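Long-range contacts in fructuronate-tagaturonate epimerase UxaE from Cohnella laeviribosi in complex with 1 glycerol (Cohnella laeviribosi, PDB 6IL9), which catalyses the interconversion of fructuronate and tagaturonate, an epimerisation carried out by a zinc-containing TIM-barrel enzyme: residues Gly195-Leu206 with Ala235-Val243; Thr279-Ser289 with Val328-Tyr338. All blocks are in the same frame, centred on the assembly; numbering follows the deposited sequence.

Contact 1: residues Gly195-Leu206 with Ala235-Val243; sequences GESEVKRKYEEL and ATLMRDVLV
Met238 lays its side chain across the ring of Tyr203, the centrepiece of a helix-helix packing in which the short helix 196-204 leans on the start of 234-259, the long helix that leads to the fifth strand of the TIM barrel. The two axes cross at 60° and come within 9.1 Å of each other at their closest. Met238 CG sits over the middle of the ring, 3.5 Å from the centroid of Tyr203 and 11° off its normal, a CH-pi contact. The sulfur moves on toward one side of the ring and makes an oblique Met-aromatic contact, SD of Met238 lying 3.4 Å from CD2 of Tyr203, while Lys200 CD touches the same sulfur. Tyr203 can offer its face because its CG is anti to the backbone N (chi1 179°), which sends the ring across Met238 at about a right angle; Val241 CB meets the ring at the edge. One turn earlier Val199 forks: CG1 packs 3.6 Å from CB of Met238, and CG2 lies over one face of the Arg239 guanidinium, 3.6 Å from its NH1. Leu242 spreads its two methyls along the first helix: CD2 comes 3.5 Å from CG of Lys202, and CD1 comes 3.2 Å from the backbone O of Val199. At the C-terminal end of 195-206, Leu206 CD1 meets CG1 of Val241 at 3.7 Å.

Farther out, helix 208-218 backs this side through Tyr214 on Val241, and its Glu215 takes up the phenol OH of Tyr203 in a hydrogen bond. With an alanine in place of Tyr203, Met238 is likely to lose the ring it lies against, and Glu215 the phenol OH it bonds. The Arg239 guanidinium is likewise positioned from outside the two segments, its NH1 hydrogen-bonding to the carbonyl O of Ala194.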
loop_
_atom_site.group_PDB
_atom_site.type_symbol
_atom_site.label_atom_id
_atom_site.label_comp_id
_atom_site.label_asym_id
_atom_site.label_seq_id
_atom_site.Cartn_x
_atom_site.Cartn_y
_atom_site.Cartn_z
ATOM N N GLY A 195 20.928 -26.775 -11.041
ATOM C CA GLY A 195 20.748 -28.212 -11.103
ATOM C C GLY A 195 20.790 -28.866 -9.730
ATOM O O GLY A 195 21.214 -28.287 -8.730
ATOM N N GLU A 196 20.362 -30.129 -9.699
ATOM C CA GLU A 196 20.010 -30.774 -8.440
ATOM C C GLU A 196 21.210 -31.426 -7.748
ATOM O O GLU A 196 21.208 -31.559 -6.513
ATOM C CB GLU A 196 18.892 -31.785 -8.695
ATOM C CG GLU A 196 18.938 -33.089 -7.902
ATOM C CD GLU A 196 17.775 -33.998 -8.262
ATOM O OE1 GLU A 196 16.872 -33.523 -8.990
ATOM O OE2 GLU A 196 17.746 -35.166 -7.812
ATOM N N SER A 197 22.248 -31.821 -8.502
ATOM C CA SER A 197 23.488 -32.223 -7.841
ATOM C C SER A 197 24.230 -31.014 -7.288
ATOM O O SER A 197 24.847 -31.101 -6.221
ATOM C CB SER A 197 24.369 -33.013 -8.807
ATOM O OG SER A 197 24.048 -34.395 -8.768
ATOM N N GLU A 198 24.172 -29.881 -7.996
ATOM C CA GLU A 198 24.765 -28.644 -7.497
ATOM C C GLU A 198 24.058 -28.154 -6.234
ATOM O O GLU A 198 24.699 -27.609 -5.325
ATOM C CB GLU A 198 24.721 -27.579 -8.591
ATOM C CG GLU A 198 24.926 -26.158 -8.105
ATOM C CD GLU A 198 24.865 -25.151 -9.235
ATOM O OE1 GLU A 198 25.033 -23.942 -8.967
ATOM O OE2 GLU A 198 24.647 -25.571 -10.393
ATOM N N VAL A 199 22.732 -28.320 -6.166
ATOM C CA VAL A 199 22.015 -28.056 -4.918
ATOM C C VAL A 199 22.610 -28.893 -3.796
ATOM O O VAL A 199 22.982 -28.373 -2.738
ATOM C CB VAL A 199 20.508 -28.335 -5.081
ATOM C CG1 VAL A 199 19.872 -28.594 -3.719
ATOM C CG2 VAL A 199 19.825 -27.187 -5.786
ATOM N N LYS A 200 22.721 -30.206 -4.024
ATOM C CA LYS A 200 23.336 -31.093 -3.042
ATOM C C LYS A 200 24.755 -30.654 -2.691
ATOM O O LYS A 200 25.190 -30.832 -1.548
ATOM C CB LYS A 200 23.337 -32.526 -3.572
ATOM C CG LYS A 200 24.122 -33.510 -2.719
ATOM C CD LYS A 200 23.252 -34.125 -1.644
ATOM C CE LYS A 200 22.690 -35.454 -2.107
ATOM N NZ LYS A 200 23.778 -36.417 -2.427
ATOM N N ARG A 201 25.483 -30.064 -3.642
ATOM C CA ARG A 201 26.862 -29.660 -3.378
ATOM C C ARG A 201 26.915 -28.397 -2.525
ATOM O O ARG A 201 27.662 -28.325 -1.541
ATOM C CB ARG A 201 27.605 -29.437 -4.692
ATOM C CG ARG A 201 28.820 -30.318 -4.874
ATOM C CD ARG A 201 28.948 -30.759 -6.311
ATOM N NE ARG A 201 28.665 -29.683 -7.259
ATOM C CZ ARG A 201 28.039 -29.870 -8.417
ATOM N NH1 ARG A 201 27.808 -28.850 -9.234
ATOM N NH2 ARG A 201 27.628 -31.085 -8.744
ATOM N N LYS A 202 26.156 -27.373 -2.914
ATOM C CA LYS A 202 26.083 -26.159 -2.111
ATOM C C LYS A 202 25.499 -26.460 -0.736
ATOM O O LYS A 202 25.945 -25.899 0.276
ATOM C CB LYS A 202 25.265 -25.102 -2.862
ATOM C CG LYS A 202 25.024 -23.796 -2.117
ATOM C CD LYS A 202 26.264 -23.300 -1.377
ATOM C CE LYS A 202 25.859 -22.573 -0.104
ATOM N NZ LYS A 202 25.992 -23.425 1.116
ATOM N N TYR A 203 24.519 -27.368 -0.678
ATOM C CA TYR A 203 23.937 -27.762 0.601
ATOM C C TYR A 203 24.983 -28.376 1.524
ATOM O O TYR A 203 24.960 -28.151 2.742
ATOM C CB TYR A 203 22.784 -28.743 0.373
ATOM C CG TYR A 203 22.108 -29.251 1.632
ATOM C CD1 TYR A 203 21.114 -28.506 2.262
ATOM C CD2 TYR A 203 22.451 -30.481 2.189
ATOM C CE1 TYR A 203 20.498 -28.970 3.418
ATOM C CE2 TYR A 203 21.836 -30.952 3.331
ATOM C CZ TYR A 203 20.857 -30.193 3.939
ATOM O OH TYR A 203 20.253 -30.657 5.075
ATOM N N GLU A 204 25.917 -29.150 0.965
ATOM C CA GLU A 204 26.890 -29.840 1.804
ATOM C C GLU A 204 27.946 -28.901 2.376
ATOM O O GLU A 204 28.651 -29.285 3.315
ATOM C CB GLU A 204 27.561 -30.971 1.020
ATOM C CG GLU A 204 26.647 -32.161 0.738
ATOM C CD GLU A 204 26.475 -33.092 1.926
ATOM O OE1 GLU A 204 26.017 -34.238 1.711
ATOM O OE2 GLU A 204 26.798 -32.684 3.065
ATOM N N GLU A 205 28.075 -27.687 1.840
ATOM C CA GLU A 205 28.959 -26.689 2.432
ATOM C C GLU A 205 28.374 -26.044 3.688
ATOM O O GLU A 205 29.089 -25.308 4.381
ATOM C CB GLU A 205 29.295 -25.607 1.402
ATOM C CG GLU A 205 29.860 -26.161 0.109
ATOM C CD GLU A 205 30.369 -25.088 -0.823
ATOM O OE1 GLU A 205 31.186 -25.418 -1.710
ATOM O OE2 GLU A 205 29.963 -23.914 -0.673
ATOM N N LEU A 206 27.105 -26.300 4.005
ATOM C CA LEU A 206 26.507 -25.760 5.217
ATOM C C LEU A 206 27.058 -26.474 6.454
ATOM O O LEU A 206 27.505 -27.619 6.373
ATOM C CB LEU A 206 24.987 -25.914 5.167
ATOM C CG LEU A 206 24.281 -25.030 4.144
ATOM C CD1 LEU A 206 22.808 -25.400 4.032
ATOM C CD2 LEU A 206 24.454 -23.569 4.503
ATOM N N ALA A 235 15.880 -33.874 -1.913
ATOM C CA ALA A 235 16.095 -32.908 -2.985
ATOM C C ALA A 235 15.298 -31.626 -2.758
ATOM O O ALA A 235 15.818 -30.523 -2.962
ATOM C CB ALA A 235 15.738 -33.530 -4.333
ATOM N N THR A 236 14.030 -31.746 -2.357
ATOM C CA THR A 236 13.234 -30.545 -2.110
ATOM C C THR A 236 13.715 -29.810 -0.861
ATOM O O THR A 236 13.829 -28.577 -0.867
ATOM C CB THR A 236 11.751 -30.907 -1.996
ATOM O OG1 THR A 236 11.576 -31.893 -0.972
ATOM C CG2 THR A 236 11.242 -31.461 -3.314
ATOM N N LEU A 237 14.026 -30.552 0.206
ATOM C CA LEU A 237 14.518 -29.936 1.440
ATOM C C LEU A 237 15.807 -29.157 1.198
ATOM O O LEU A 237 15.936 -28.004 1.627
ATOM C CB LEU A 237 14.726 -31.002 2.515
ATOM C CG LEU A 237 15.216 -30.511 3.886
ATOM C CD1 LEU A 237 14.290 -29.437 4.431
ATOM C CD2 LEU A 237 15.366 -31.636 4.899
ATOM N N MET A 238 16.774 -29.767 0.502
ATOM C CA MET A 238 18.050 -29.092 0.265
ATOM C C MET A 238 17.868 -27.813 -0.534
ATOM O O MET A 238 18.488 -26.784 -0.229
ATOM C CB MET A 238 19.015 -30.023 -0.473
ATOM C CG MET A 238 19.487 -31.161 0.353
ATOM S SD MET A 238 20.895 -32.078 -0.357
ATOM C CE MET A 238 20.836 -33.363 0.848
ATOM N N ARG A 239 17.055 -27.862 -1.589
ATOM C CA ARG A 239 16.833 -26.646 -2.351
ATOM C C ARG A 239 16.160 -25.586 -1.486
ATOM O O ARG A 239 16.571 -24.422 -1.494
ATOM C CB ARG A 239 16.009 -26.952 -3.599
ATOM C CG ARG A 239 16.030 -25.832 -4.607
ATOM C CD ARG A 239 15.130 -26.139 -5.796
ATOM N NE ARG A 239 15.617 -27.268 -6.588
ATOM C CZ ARG A 239 16.544 -27.174 -7.537
ATOM N NH1 ARG A 239 17.103 -26.002 -7.809
ATOM N NH2 ARG A 239 16.914 -28.256 -8.211
ATOM N N ASP A 240 15.137 -25.976 -0.719
ATOM C CA ASP A 240 14.439 -25.020 0.141
ATOM C C ASP A 240 15.391 -24.348 1.127
ATOM O O ASP A 240 15.323 -23.132 1.334
ATOM C CB ASP A 240 13.311 -25.711 0.905
ATOM C CG ASP A 240 12.047 -25.863 0.082
ATOM O OD1 ASP A 240 11.922 -25.181 -0.958
ATOM O OD2 ASP A 240 11.182 -26.662 0.492
ATOM N N VAL A 241 16.270 -25.128 1.759
ATOM C CA VAL A 241 17.230 -24.549 2.699
ATOM C C VAL A 241 18.134 -23.547 1.987
ATOM O O VAL A 241 18.366 -22.432 2.472
ATOM C CB VAL A 241 18.036 -25.663 3.397
ATOM C CG1 VAL A 241 19.152 -25.069 4.276
ATOM C CG2 VAL A 241 17.118 -26.543 4.231
ATOM N N LEU A 242 18.646 -23.912 0.806
ATOM C CA LEU A 242 19.550 -23.012 0.096
ATOM C C LEU A 242 18.852 -21.727 -0.335
ATOM O O LEU A 242 19.446 -20.644 -0.280
ATOM C CB LEU A 242 20.139 -23.719 -1.122
ATOM C CG LEU A 242 21.082 -24.872 -0.802
ATOM C CD1 LEU A 242 21.573 -25.521 -2.092
ATOM C CD2 LEU A 242 22.259 -24.372 0.022
ATOM N N VAL A 243 17.596 -21.825 -0.777
ATOM C CA VAL A 243 16.909 -20.652 -1.304
ATOM C C VAL A 243 16.536 -19.692 -0.178
ATOM O O VAL A 243 16.629 -18.468 -0.336
ATOM C CB VAL A 243 15.669 -21.077 -2.118
ATOM C CG1 VAL A 243 14.872 -19.851 -2.547
ATOM C CG2 VAL A 243 16.091 -21.890 -3.344
#

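Contact 2: residues Thr279-Ser289 with Val328-Tyr338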
loop_
_atom_site.group_PDB
_atom_site.type_symbol
_atom_site.label_atom_id
_atom_site.label_comp_id
_atom_site.label_asym_id
_atom_site.label_seq_id
_atom_site.Cartn_x
_atom_site.Cartn_y
_atom_site.Cartn_z
ATOM N N THR A 279 6.940 -18.733 -5.002
ATOM C CA THR A 279 7.035 -19.407 -3.713
ATOM C C THR A 279 6.208 -20.683 -3.763
ATOM O O THR A 279 4.972 -20.627 -3.764
ATOM C CB THR A 279 6.550 -18.510 -2.578
ATOM O OG1 THR A 279 7.125 -17.200 -2.695
ATOM C CG2 THR A 279 6.933 -19.113 -1.237
ATOM N N ALA A 280 6.879 -21.831 -3.782
ATOM C CA ALA A 280 6.172 -23.098 -3.707
ATOM C C ALA A 280 5.454 -23.208 -2.365
ATOM O O ALA A 280 5.995 -22.780 -1.336
ATOM C CB ALA A 280 7.141 -24.271 -3.876
ATOM N N PRO A 281 4.238 -23.763 -2.331
ATOM C CA PRO A 281 3.577 -23.963 -1.028
ATOM C C PRO A 281 4.427 -24.745 -0.029
ATOM O O PRO A 281 4.437 -24.418 1.168
ATOM C CB PRO A 281 2.286 -24.703 -1.412
ATOM C CG PRO A 281 1.966 -24.184 -2.788
ATOM C CD PRO A 281 3.331 -24.035 -3.465
ATOM N N GLY A 282 5.179 -25.749 -0.487
ATOM C CA GLY A 282 6.040 -26.478 0.433
ATOM C C GLY A 282 7.159 -25.621 1.008
ATOM O O GLY A 282 7.537 -25.776 2.176
ATOM N N SER A 283 7.716 -24.719 0.197
ATOM C CA SER A 283 8.725 -23.794 0.709
ATOM C C SER A 283 8.108 -22.829 1.709
ATOM O O SER A 283 8.710 -22.515 2.743
ATOM C CB SER A 283 9.364 -23.028 -0.444
ATOM O OG SER A 283 9.793 -23.914 -1.458
ATOM N N HIS A 284 6.904 -22.349 1.401
ATOM C CA HIS A 284 6.151 -21.498 2.321
ATOM C C HIS A 284 5.987 -22.174 3.680
ATOM O O HIS A 284 6.224 -21.558 4.730
ATOM C CB HIS A 284 4.803 -21.184 1.659
ATOM C CG HIS A 284 3.835 -20.424 2.514
ATOM N ND1 HIS A 284 2.520 -20.249 2.139
ATOM C CD2 HIS A 284 3.976 -19.789 3.701
ATOM C CE1 HIS A 284 1.893 -19.536 3.057
ATOM N NE2 HIS A 284 2.750 -19.249 4.020
ATOM N N PHE A 285 5.600 -23.451 3.680
ATOM C CA PHE A 285 5.479 -24.192 4.932
ATOM C C PHE A 285 6.788 -24.178 5.715
ATOM O O PHE A 285 6.795 -23.963 6.931
ATOM C CB PHE A 285 5.048 -25.634 4.658
ATOM C CG PHE A 285 4.885 -26.453 5.907
ATOM C CD1 PHE A 285 3.699 -26.409 6.636
ATOM C CD2 PHE A 285 5.917 -27.256 6.373
ATOM C CE1 PHE A 285 3.547 -27.153 7.790
ATOM C CE2 PHE A 285 5.773 -27.991 7.524
ATOM C CZ PHE A 285 4.581 -27.943 8.243
ATOM N N LEU A 286 7.908 -24.446 5.039
ATOM C CA LEU A 286 9.184 -24.505 5.748
ATOM C C LEU A 286 9.546 -23.148 6.351
ATOM O O LEU A 286 9.968 -23.069 7.512
ATOM C CB LEU A 286 10.286 -24.984 4.802
ATOM C CG LEU A 286 11.693 -25.087 5.405
ATOM C CD1 LEU A 286 12.370 -26.371 4.926
ATOM C CD2 LEU A 286 12.527 -23.890 5.005
ATOM N N VAL A 287 9.381 -22.075 5.578
ATOM C CA VAL A 287 9.692 -20.739 6.081
ATOM C C VAL A 287 8.850 -20.439 7.314
ATOM O O VAL A 287 9.373 -20.044 8.362
ATOM C CB VAL A 287 9.475 -19.687 4.978
ATOM C CG1 VAL A 287 9.554 -18.262 5.565
ATOM C CG2 VAL A 287 10.483 -19.880 3.843
ATOM N N ALA A 288 7.537 -20.664 7.214
ATOM C CA ALA A 288 6.646 -20.360 8.333
ATOM C C ALA A 288 6.974 -21.221 9.541
ATOM O O ALA A 288 7.041 -20.723 10.670
ATOM C CB ALA A 288 5.185 -20.565 7.913
ATOM N N SER A 289 7.217 -22.514 9.318
ATOM C CA SER A 289 7.512 -23.409 10.426
ATOM C C SER A 289 8.762 -22.965 11.169
ATOM O O SER A 289 8.816 -23.019 12.402
ATOM C CB SER A 289 7.679 -24.836 9.906
ATOM O OG SER A 289 7.801 -25.744 10.976
ATOM N N VAL A 328 -3.403 -24.454 -0.932
ATOM C CA VAL A 328 -2.382 -24.892 0.019
ATOM C C VAL A 328 -1.802 -23.701 0.777
ATOM O O VAL A 328 -1.624 -23.757 2.001
ATOM C CB VAL A 328 -1.281 -25.686 -0.702
ATOM C CG1 VAL A 328 -0.392 -26.364 0.328
ATOM C CG2 VAL A 328 -1.908 -26.718 -1.618
ATOM N N HIS A 329 -1.477 -22.616 0.060
ATOM C CA HIS A 329 -0.964 -21.406 0.703
ATOM C C HIS A 329 -1.904 -20.941 1.803
ATOM O O HIS A 329 -1.465 -20.582 2.901
ATOM C CB HIS A 329 -0.804 -20.272 -0.314
ATOM C CG HIS A 329 0.378 -20.407 -1.220
ATOM N ND1 HIS A 329 1.651 -20.649 -0.755
ATOM C CD2 HIS A 329 0.483 -20.284 -2.564
ATOM C CE1 HIS A 329 2.488 -20.693 -1.778
ATOM N NE2 HIS A 329 1.805 -20.478 -2.886
ATOM N N ALA A 330 -3.212 -20.933 1.515
ATOM C CA ALA A 330 -4.193 -20.474 2.498
ATOM C C ALA A 330 -4.272 -21.422 3.683
ATOM O O ALA A 330 -4.481 -20.985 4.822
ATOM C CB ALA A 330 -5.575 -20.344 1.855
ATOM N N ALA A 331 -4.128 -22.726 3.433
ATOM C CA ALA A 331 -4.153 -23.701 4.519
ATOM C C ALA A 331 -2.941 -23.542 5.428
ATOM O O ALA A 331 -3.046 -23.710 6.652
ATOM C CB ALA A 331 -4.216 -25.122 3.946
ATOM N N ILE A 332 -1.781 -23.237 4.842
ATOM C CA ILE A 332 -0.575 -23.004 5.637
ATOM C C ILE A 332 -0.752 -21.785 6.529
ATOM O O ILE A 332 -0.420 -21.811 7.720
ATOM C CB ILE A 332 0.647 -22.848 4.718
ATOM C CG1 ILE A 332 0.925 -24.164 3.998
ATOM C CG2 ILE A 332 1.871 -22.364 5.530
ATOM C CD1 ILE A 332 1.788 -23.975 2.747
ATOM N N ALA A 333 -1.260 -20.690 5.959
ATOM C CA ALA A 333 -1.542 -19.501 6.758
ATOM C C ALA A 333 -2.487 -19.816 7.916
ATOM O O ALA A 333 -2.283 -19.341 9.036
ATOM C CB ALA A 333 -2.135 -18.405 5.879
ATOM N N ASP A 334 -3.529 -20.602 7.657
ATOM C CA ASP A 334 -4.486 -20.939 8.710
ATOM C C ASP A 334 -3.818 -21.776 9.793
ATOM O O ASP A 334 -4.064 -21.577 10.988
ATOM C CB ASP A 334 -5.682 -21.695 8.118
ATOM C CG ASP A 334 -6.656 -20.784 7.355
ATOM O OD1 ASP A 334 -6.573 -19.543 7.481
ATOM O OD2 ASP A 334 -7.516 -21.320 6.620
ATOM N N ARG A 335 -2.963 -22.712 9.385
ATOM C CA ARG A 335 -2.276 -23.575 10.339
ATOM C C ARG A 335 -1.473 -22.759 11.344
ATOM O O ARG A 335 -1.511 -23.033 12.550
ATOM C CB ARG A 335 -1.375 -24.549 9.575
ATOM C CG ARG A 335 -0.118 -25.033 10.320
ATOM C CD ARG A 335 -0.404 -26.155 11.278
ATOM N NE ARG A 335 0.817 -26.619 11.956
ATOM C CZ ARG A 335 1.362 -26.031 13.026
ATOM N NH1 ARG A 335 0.810 -24.954 13.545
ATOM N NH2 ARG A 335 2.470 -26.528 13.572
ATOM N N PHE A 336 -0.763 -21.737 10.869
ATOM C CA PHE A 336 0.170 -20.989 11.702
ATOM C C PHE A 336 -0.405 -19.681 12.236
ATOM O O PHE A 336 0.206 -19.081 13.135
ATOM C CB PHE A 336 1.458 -20.708 10.916
ATOM C CG PHE A 336 2.277 -21.939 10.653
ATOM C CD1 PHE A 336 2.835 -22.644 11.706
ATOM C CD2 PHE A 336 2.468 -22.405 9.363
ATOM C CE1 PHE A 336 3.586 -23.799 11.479
ATOM C CE2 PHE A 336 3.213 -23.547 9.127
ATOM C CZ PHE A 336 3.773 -24.251 10.191
ATOM N N GLY A 337 -1.535 -19.208 11.696
ATOM C CA GLY A 337 -2.298 -18.128 12.291
ATOM C C GLY A 337 -2.197 -16.784 11.586
ATOM O O GLY A 337 -3.013 -15.900 11.868
ATOM N N TYR A 338 -1.201 -16.581 10.721
ATOM C CA TYR A 338 -1.075 -15.308 10.026
ATOM C C TYR A 338 -1.968 -15.324 8.787
ATOM O O TYR A 338 -2.608 -16.330 8.469
ATOM C CB TYR A 338 0.394 -15.041 9.668
ATOM C CG TYR A 338 1.010 -16.147 8.850
ATOM C CD1 TYR A 338 0.833 -16.203 7.466
ATOM C CD2 TYR A 338 1.773 -17.144 9.459
ATOM C CE1 TYR A 338 1.380 -17.233 6.725
ATOM C CE2 TYR A 338 2.335 -18.160 8.721
ATOM C CZ TYR A 338 2.125 -18.200 7.356
ATOM O OH TYR A 338 2.682 -19.228 6.634
#
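His284 and His329 join two neighbouring outer helices of the TIM barrel, 281-293 and 319-336, which run side by side in nearly the same direction, 14° apart over this contact. Two hydrogen bonds pin the His284 ring, one at each nitrogen. Its ND1 meets ND1 of His329 at 3.0 Å, and its NE2 meets OH of Tyr338 at 2.6 Å; the proton may belong to either partner in both. The three rings form an aromatic cluster in which His284 meets each of the others rim to rim, so the bonds run from edge to edge and the two of them fix the rotation of the imidazole.

CH-pi contacts cover ring faces. Ile332 CG2 stands over one face of the His284 ring, 3.7 Å from its centroid, and Pro281 CG lies over one face of the His329 ring, 3.9 Å from its centroid.

Apolar packing fills the remainder. Leu340, on the barrel strand 339-342, touches both histidines. Pro281 CB rests 3.6 Å from CG1 of Val328 at the N-terminal end of helix 281-293. Toward the other end the rings of Phe285 and Phe336 meet obliquely, planes at 47°, with Phe223 meeting Phe285 from outside the segments. The methyl of Ala288 touches both Tyr338 and Phe336, its CB lying 3.6 Å from CD2 of Phe336.

Along the chain the contacts follow in series, neither nesting nor crossing. After barrel strand 178-182, contact 1 closes a loop holding helix 208-218 and the hairpin 221-232, tying this inserted part to helix 234-259. The chain then forms strand 267-271 and enters contact 2, whose loop carries strand 300-302 before helix 319-336 returns beside 281-293. The loop of contact 1 also reaches contact 2: Val225 and Ile230 of its hairpin pack on Ile332 and Phe285. Direct contact between the two joins helix 234-259 to 281-293: Leu237 packs on Leu286, and Asp240 OD1 makes a probable hydrogen bond of 2.5 Å to Ser283 OG.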